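NIPSNAP domain-containing protein (Burkholderia xenovorans, PDB 5KAK) is of unknown function but belongs to the NipSnap family, whose domain is grouped with the dimeric alpha-beta barrels. Local coordinates at residues I10-I15 / M99-L104; R14-R19 / N57-L62. One frame throughout, in Å; residues are numbered along the deposited sequence. Where two conformers were deposited one is given.

Contact 1: I10-I15 / M99-L104; sequences IVEERI and MQNKIL
E12 and N101 meet across two antiparallel strands in a side-chain hydrogen bond whose donor, N101 ND2, lies 2.8 Å from E12 OE1. The bond is nearly straight, 169° at the hydrogen, and reaches the oxygen on its anti side, tilted out of the carboxylate plane. R14 NH1 forms a salt bridge with the same oxygen, also 2.8 Å from E12 OE1, so two donors grip it from opposite faces of its plane. E12 OE2 pairs with R71 of helix 68-80. In E12, chi1 (-177°) sets CG anti to the backbone N, and the chain stays extended beyond it, carrying the carboxylate out to the N101 amide.

On the other face of the sheet E13 and K102 lie side by side, pointing the same way. Their charged ends, E13 OE1 and K102 NZ, stay 4.2 Å apart and are bridged by a water, while K102 NZ is also hydrogen-bonded to Q58 of a second subunit.

Between the two faces runs an antiparallel ladder, with V11–L104, E13–K102 and I15–Q100 as hydrogen-bonded pairs and E12–I103 and R14–N101 as non-hydrogen-bonded pairs. It joins the inner strand 10-18 to strand 96-106 in the four-stranded sheet of a ferredoxin-like domain, as in other dimeric alpha-beta barrels. I103 and L104 also pair with a strand of the second subunit, carrying the sheet across the interface.

Packing completes the contact: I103 CD1 rests 3.9 Å from E12 CB, L104 CD1 lies 3.7 Å from E13 CB, and I15 CD1 reaches to 4.0 Å from K102 CE.

Contact 2: R14-R19 / N57-L62; sequences RIYDLR and NQVVHL
H61 packs against both Y16 and R14. Its CG sits between the backbone N and the carbonyl carbon (chi1 41°), and the ring edge is turned toward the face of Y16 in a T-shaped (edge-to-face) pair, planes at 80°, with H61 NE2 3.3 Å from Y16 CE2. One face of H61 receives R14 CB in a CH-pi contact, 3.6 Å from CB to the ring centroid.

Among the polar side-chain bonds, R14 NE and NH2 grip Y16 OH side-on, which helps fix the phenol whose face receives the H61 edge, while NH1 is held in a salt bridge with E12. On the opposite face of the sheet Q58 NE2 donates to D17 OD1 (3.0 Å) on its syn side. Q58 OE1 is hydrogen-bonded to K102 NZ of a second subunit.

Main-chain bonds form an antiparallel ladder joining the inner strands 10-18 and 58-65 of the ferredoxin-like sheet, through the hydrogen-bonded pairs R14–H61 and Y16–V59; L18 N to N57 O (2.7 Å) extends it.

Apolar packing brings V59 CG2 to 3.5 Å from Y16 CB. Helix 23-42 lies against the face carrying Y16 and V59, F26 touching both, while H61 stacks on Y48 of strand 45-51 and bonds through ND1 to W63.

Contacts 1 and 2 illustrate how an inner strand is bonded along both edges: strand 10-18 pairs with 96-106 in the first and with 58-65 in the second, within the sheet order 45-51, 58-65, 10-18, 96-106. Their centres lie about 11 Å apart, and they share R14 and I15. Along the chain the common strand comes first, followed by 57-62 and then 99-104, so its partners come from distant parts of the sequence. The contacts also touch, E13 OE2 packing 3.3 Å from V60 CG1 and M99 CE 3.7 Å from Y16 CE1. Both reach the second subunit, whose strand continues the sheet beyond 96-106, so both ladders belong to a sheet crossing a subunit interface.

Contact 1: I10-I15 / M99-L104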
loop_
_atom_site.group_PDB
_atom_site.type_symbol
_atom_site.label_atom_id
_atom_site.label_comp_id
_atom_site.label_asym_id
_atom_site.label_seq_id
_atom_site.Cartn_x
_atom_site.Cartn_y
_atom_site.Cartn_z
ATOM N N ILE E 10 20.963 5.845 -17.746
ATOM C CA ILE E 10 19.781 5.562 -16.946
ATOM C C ILE E 10 19.702 4.060 -16.696
ATOM O O ILE E 10 20.245 3.248 -17.448
ATOM C CB ILE E 10 18.489 6.054 -17.629
ATOM C CG1 ILE E 10 18.172 5.162 -18.831
ATOM C CG2 ILE E 10 18.627 7.515 -18.052
ATOM C CD1 ILE E 10 16.750 5.239 -19.308
ATOM N N VAL E 11 19.007 3.693 -15.622
ATOM C CA VAL E 11 18.782 2.293 -15.279
ATOM C C VAL E 11 17.291 2.087 -15.090
ATOM O O VAL E 11 16.652 2.825 -14.335
ATOM C CB VAL E 11 19.551 1.887 -14.004
ATOM C CG1 VAL E 11 19.108 0.519 -13.508
ATOM C CG2 VAL E 11 21.069 1.924 -14.277
ATOM N N GLU E 12 16.731 1.083 -15.756
ATOM C CA GLU E 12 15.335 0.732 -15.536
ATOM C C GLU E 12 15.272 -0.461 -14.597
ATOM O O GLU E 12 15.875 -1.502 -14.875
ATOM C CB GLU E 12 14.616 0.396 -16.842
ATOM C CG GLU E 12 13.129 0.088 -16.637
ATOM C CD GLU E 12 12.415 -0.283 -17.941
ATOM O OE1 GLU E 12 11.177 -0.400 -17.939
ATOM O OE2 GLU E 12 13.088 -0.428 -18.978
ATOM N N GLU E 13 14.561 -0.301 -13.488
ATOM C CA GLU E 13 14.263 -1.411 -12.593
ATOM C C GLU E 13 12.854 -1.900 -12.899
ATOM O O GLU E 13 11.911 -1.107 -12.918
ATOM C CB GLU E 13 14.387 -0.994 -11.128
ATOM C CG GLU E 13 14.136 -2.159 -10.192
ATOM C CD GLU E 13 14.453 -1.848 -8.743
ATOM O OE1 GLU E 13 14.467 -0.659 -8.348
ATOM O OE2 GLU E 13 14.683 -2.816 -7.995
ATOM N N ARG E 14 12.718 -3.191 -13.201
ATOM C CA ARG E 14 11.418 -3.788 -13.452
ATOM C C ARG E 14 11.144 -4.802 -12.350
ATOM O O ARG E 14 12.026 -5.586 -11.984
ATOM C CB ARG E 14 11.357 -4.431 -14.852
ATOM C CG ARG E 14 11.538 -3.383 -15.951
ATOM C CD ARG E 14 11.478 -4.005 -17.328
ATOM N NE ARG E 14 10.154 -4.508 -17.678
ATOM C CZ ARG E 14 9.173 -3.761 -18.194
ATOM N NH1 ARG E 14 9.343 -2.466 -18.395
ATOM N NH2 ARG E 14 8.014 -4.318 -18.520
ATOM N N ILE E 15 9.945 -4.737 -11.789
ATOM C CA ILE E 15 9.565 -5.533 -10.627
ATOM C C ILE E 15 8.268 -6.249 -10.982
ATOM O O ILE E 15 7.228 -5.597 -11.152
ATOM C CB ILE E 15 9.380 -4.654 -9.379
ATOM C CG1 ILE E 15 10.645 -3.830 -9.077
ATOM C CG2 ILE E 15 8.935 -5.499 -8.209
ATOM C CD1 ILE E 15 10.408 -2.719 -8.051
ATOM N N MET E 99 2.920 -5.853 -12.612
ATOM C CA MET E 99 4.185 -5.358 -13.128
ATOM C C MET E 99 4.316 -3.883 -12.778
ATOM O O MET E 99 3.338 -3.133 -12.867
ATOM C CB MET E 99 4.282 -5.569 -14.645
ATOM C CG MET E 99 4.069 -7.029 -15.058
ATOM S SD MET E 99 3.682 -7.205 -16.807
ATOM C CE MET E 99 5.070 -6.359 -17.531
ATOM N N GLN E 100 5.526 -3.490 -12.370
ATOM C CA GLN E 100 5.886 -2.094 -12.115
ATOM C C GLN E 100 7.282 -1.824 -12.667
ATOM O O GLN E 100 8.113 -2.734 -12.750
ATOM C CB GLN E 100 5.820 -1.787 -10.609
ATOM C CG GLN E 100 6.773 -0.712 -10.110
ATOM C CD GLN E 100 6.697 -0.517 -8.606
ATOM O OE1 GLN E 100 5.933 -1.191 -7.916
ATOM N NE2 GLN E 100 7.490 0.407 -8.094
ATOM N N ASN E 101 7.552 -0.559 -13.029
ATOM C CA ASN E 101 8.923 -0.167 -13.336
ATOM C C ASN E 101 9.219 1.214 -12.768
ATOM O O ASN E 101 8.325 1.958 -12.357
ATOM C CB ASN E 101 9.278 -0.242 -14.839
ATOM C CG ASN E 101 8.362 0.586 -15.756
ATOM O OD1 ASN E 101 7.265 1.002 -15.388
ATOM N ND2 ASN E 101 8.837 0.819 -16.984
ATOM N N LYS E 102 10.514 1.471 -12.648
ATOM C CA LYS E 102 11.079 2.729 -12.178
ATOM C C LYS E 102 12.240 3.094 -13.077
ATOM O O LYS E 102 12.961 2.219 -13.575
ATOM C CB LYS E 102 11.633 2.667 -10.745
ATOM C CG LYS E 102 10.755 2.075 -9.692
ATOM C CD LYS E 102 11.585 1.885 -8.431
ATOM C CE LYS E 102 10.764 1.174 -7.374
ATOM N NZ LYS E 102 11.433 1.121 -6.049
ATOM N N ILE E 103 12.456 4.390 -13.256
ATOM C CA ILE E 103 13.644 4.883 -13.951
ATOM C C ILE E 103 14.592 5.432 -12.898
ATOM O O ILE E 103 14.234 6.344 -12.139
ATOM C CB ILE E 103 13.304 5.925 -15.028
ATOM C CG1 ILE E 103 12.538 5.248 -16.161
ATOM C CG2 ILE E 103 14.586 6.559 -15.582
ATOM C CD1 ILE E 103 13.326 4.125 -16.864
ATOM N N LEU E 104 15.772 4.826 -12.813
ATOM C CA LEU E 104 16.761 5.130 -11.791
ATOM C C LEU E 104 17.906 5.921 -12.410
ATOM O O LEU E 104 18.280 5.678 -13.556
ATOM C CB LEU E 104 17.300 3.841 -11.171
ATOM C CG LEU E 104 16.207 2.957 -10.566
ATOM C CD1 LEU E 104 16.740 1.611 -10.094
ATOM C CD2 LEU E 104 15.558 3.730 -9.421
HETATM O O HOH W 1 13.369 -0.568 -5.948
#

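Contact 2: R14-R19 / N57-L62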
loop_
_atom_site.group_PDB
_atom_site.type_symbol
_atom_site.label_atom_id
_atom_site.label_comp_id
_atom_site.label_asym_id
_atom_site.label_seq_id
_atom_site.Cartn_x
_atom_site.Cartn_y
_atom_site.Cartn_z
ATOM N N ARG E 14 12.718 -3.191 -13.201
ATOM C CA ARG E 14 11.418 -3.788 -13.452
ATOM C C ARG E 14 11.144 -4.802 -12.350
ATOM O O ARG E 14 12.026 -5.586 -11.984
ATOM C CB ARG E 14 11.357 -4.431 -14.852
ATOM C CG ARG E 14 11.538 -3.383 -15.951
ATOM C CD ARG E 14 11.478 -4.005 -17.328
ATOM N NE ARG E 14 10.154 -4.508 -17.678
ATOM C CZ ARG E 14 9.173 -3.761 -18.194
ATOM N NH1 ARG E 14 9.343 -2.466 -18.395
ATOM N NH2 ARG E 14 8.014 -4.318 -18.520
ATOM N N ILE E 15 9.945 -4.737 -11.789
ATOM C CA ILE E 15 9.565 -5.533 -10.627
ATOM C C ILE E 15 8.268 -6.249 -10.982
ATOM O O ILE E 15 7.228 -5.597 -11.152
ATOM C CB ILE E 15 9.380 -4.654 -9.379
ATOM C CG1 ILE E 15 10.645 -3.830 -9.077
ATOM C CG2 ILE E 15 8.935 -5.499 -8.209
ATOM C CD1 ILE E 15 10.408 -2.719 -8.051
ATOM N N TYR E 16 8.324 -7.576 -11.143
ATOM C CA TYR E 16 7.138 -8.356 -11.472
ATOM C C TYR E 16 6.716 -9.206 -10.288
ATOM O O TYR E 16 7.530 -9.945 -9.716
ATOM C CB TYR E 16 7.364 -9.279 -12.665
ATOM C CG TYR E 16 7.801 -8.654 -13.964
ATOM C CD1 TYR E 16 7.670 -7.284 -14.213
ATOM C CD2 TYR E 16 8.307 -9.457 -14.957
ATOM C CE1 TYR E 16 8.073 -6.752 -15.426
ATOM C CE2 TYR E 16 8.702 -8.944 -16.159
ATOM C CZ TYR E 16 8.594 -7.593 -16.394
ATOM O OH TYR E 16 9.017 -7.131 -17.625
ATOM N N ASP E 17 5.451 -9.101 -9.916
ATOM C CA ASP E 17 4.886 -10.010 -8.934
ATOM C C ASP E 17 4.247 -11.179 -9.671
ATOM O O ASP E 17 3.482 -10.975 -10.610
ATOM C CB ASP E 17 3.870 -9.299 -8.059
ATOM C CG ASP E 17 4.485 -8.168 -7.264
ATOM O OD1 ASP E 17 5.439 -8.429 -6.507
ATOM O OD2 ASP E 17 4.027 -7.018 -7.421
ATOM N N LEU E 18 4.562 -12.391 -9.232
ATOM C CA LEU E 18 4.168 -13.615 -9.916
ATOM C C LEU E 18 3.110 -14.370 -9.124
ATOM O O LEU E 18 2.915 -14.135 -7.933
ATOM C CB LEU E 18 5.387 -14.522 -10.131
ATOM C CG LEU E 18 6.512 -13.827 -10.899
ATOM C CD1 LEU E 18 7.708 -14.737 -11.068
ATOM C CD2 LEU E 18 5.980 -13.421 -12.245
ATOM N N ARG E 19 2.452 -15.316 -9.812
ATOM C CA ARG E 19 1.602 -16.309 -9.171
ATOM C C ARG E 19 2.401 -16.972 -8.050
ATOM O O ARG E 19 3.625 -17.122 -8.170
ATOM C CB ARG E 19 1.145 -17.325 -10.230
ATOM C CG ARG E 19 0.449 -18.565 -9.716
ATOM C CD ARG E 19 0.134 -19.500 -10.871
ATOM N NE ARG E 19 1.288 -20.293 -11.301
ATOM C CZ ARG E 19 1.340 -20.955 -12.457
ATOM N NH1 ARG E 19 0.313 -20.892 -13.295
ATOM N NH2 ARG E 19 2.413 -21.671 -12.781
ATOM N N ASN E 57 7.576 -14.282 -4.280
ATOM C CA ASN E 57 7.073 -14.523 -5.637
ATOM C C ASN E 57 7.281 -13.293 -6.510
ATOM O O ASN E 57 6.388 -12.869 -7.245
ATOM C CB ASN E 57 5.597 -14.926 -5.626
ATOM C CG ASN E 57 5.308 -16.037 -4.644
ATOM O OD1 ASN E 57 5.969 -17.077 -4.652
ATOM N ND2 ASN E 57 4.324 -15.821 -3.781
ATOM N N GLN E 58 8.461 -12.700 -6.415
ATOM C CA GLN E 58 8.720 -11.419 -7.058
ATOM C C GLN E 58 10.040 -11.526 -7.791
ATOM O O GLN E 58 11.025 -12.035 -7.238
ATOM C CB GLN E 58 8.755 -10.259 -6.044
ATOM C CG GLN E 58 8.931 -8.895 -6.687
ATOM C CD GLN E 58 9.003 -7.766 -5.669
ATOM O OE1 GLN E 58 10.069 -7.486 -5.120
ATOM N NE2 GLN E 58 7.873 -7.087 -5.447
ATOM N N VAL E 59 10.061 -11.066 -9.032
ATOM C CA VAL E 59 11.299 -11.010 -9.786
ATOM C C VAL E 59 11.657 -9.546 -9.977
ATOM O O VAL E 59 10.782 -8.689 -10.195
ATOM C CB VAL E 59 11.226 -11.769 -11.132
ATOM C CG1 VAL E 59 11.112 -13.259 -10.893
ATOM C CG2 VAL E 59 10.070 -11.305 -11.952
ATOM N N VAL E 60 12.948 -9.265 -9.866
ATOM C CA VAL E 60 13.490 -7.913 -9.911
ATOM C C VAL E 60 14.631 -7.907 -10.917
ATOM O O VAL E 60 15.600 -8.653 -10.751
ATOM C CB VAL E 60 13.987 -7.461 -8.528
ATOM C CG1 VAL E 60 14.674 -6.100 -8.609
ATOM C CG2 VAL E 60 12.853 -7.421 -7.539
ATOM N N HIS E 61 14.526 -7.070 -11.959
ATOM C CA HIS E 61 15.599 -7.031 -12.950
ATOM C C HIS E 61 15.933 -5.591 -13.317
ATOM O O HIS E 61 15.048 -4.736 -13.424
ATOM C CB HIS E 61 15.285 -7.902 -14.224
ATOM C CG HIS E 61 13.876 -7.820 -14.735
ATOM N ND1 HIS E 61 13.575 -7.387 -16.009
ATOM C CD2 HIS E 61 12.696 -8.176 -14.172
ATOM C CE1 HIS E 61 12.268 -7.447 -16.199
ATOM N NE2 HIS E 61 11.712 -7.930 -15.102
ATOM N N LEU E 62 17.226 -5.319 -13.472
ATOM C CA LEU E 62 17.719 -3.974 -13.750
ATOM C C LEU E 62 18.489 -3.984 -15.057
ATOM O O LEU E 62 19.437 -4.761 -15.210
ATOM C CB LEU E 62 18.627 -3.466 -12.634
ATOM C CG LEU E 62 18.003 -3.057 -11.311
ATOM C CD1 LEU E 62 17.558 -4.260 -10.526
ATOM C CD2 LEU E 62 18.979 -2.197 -10.512
#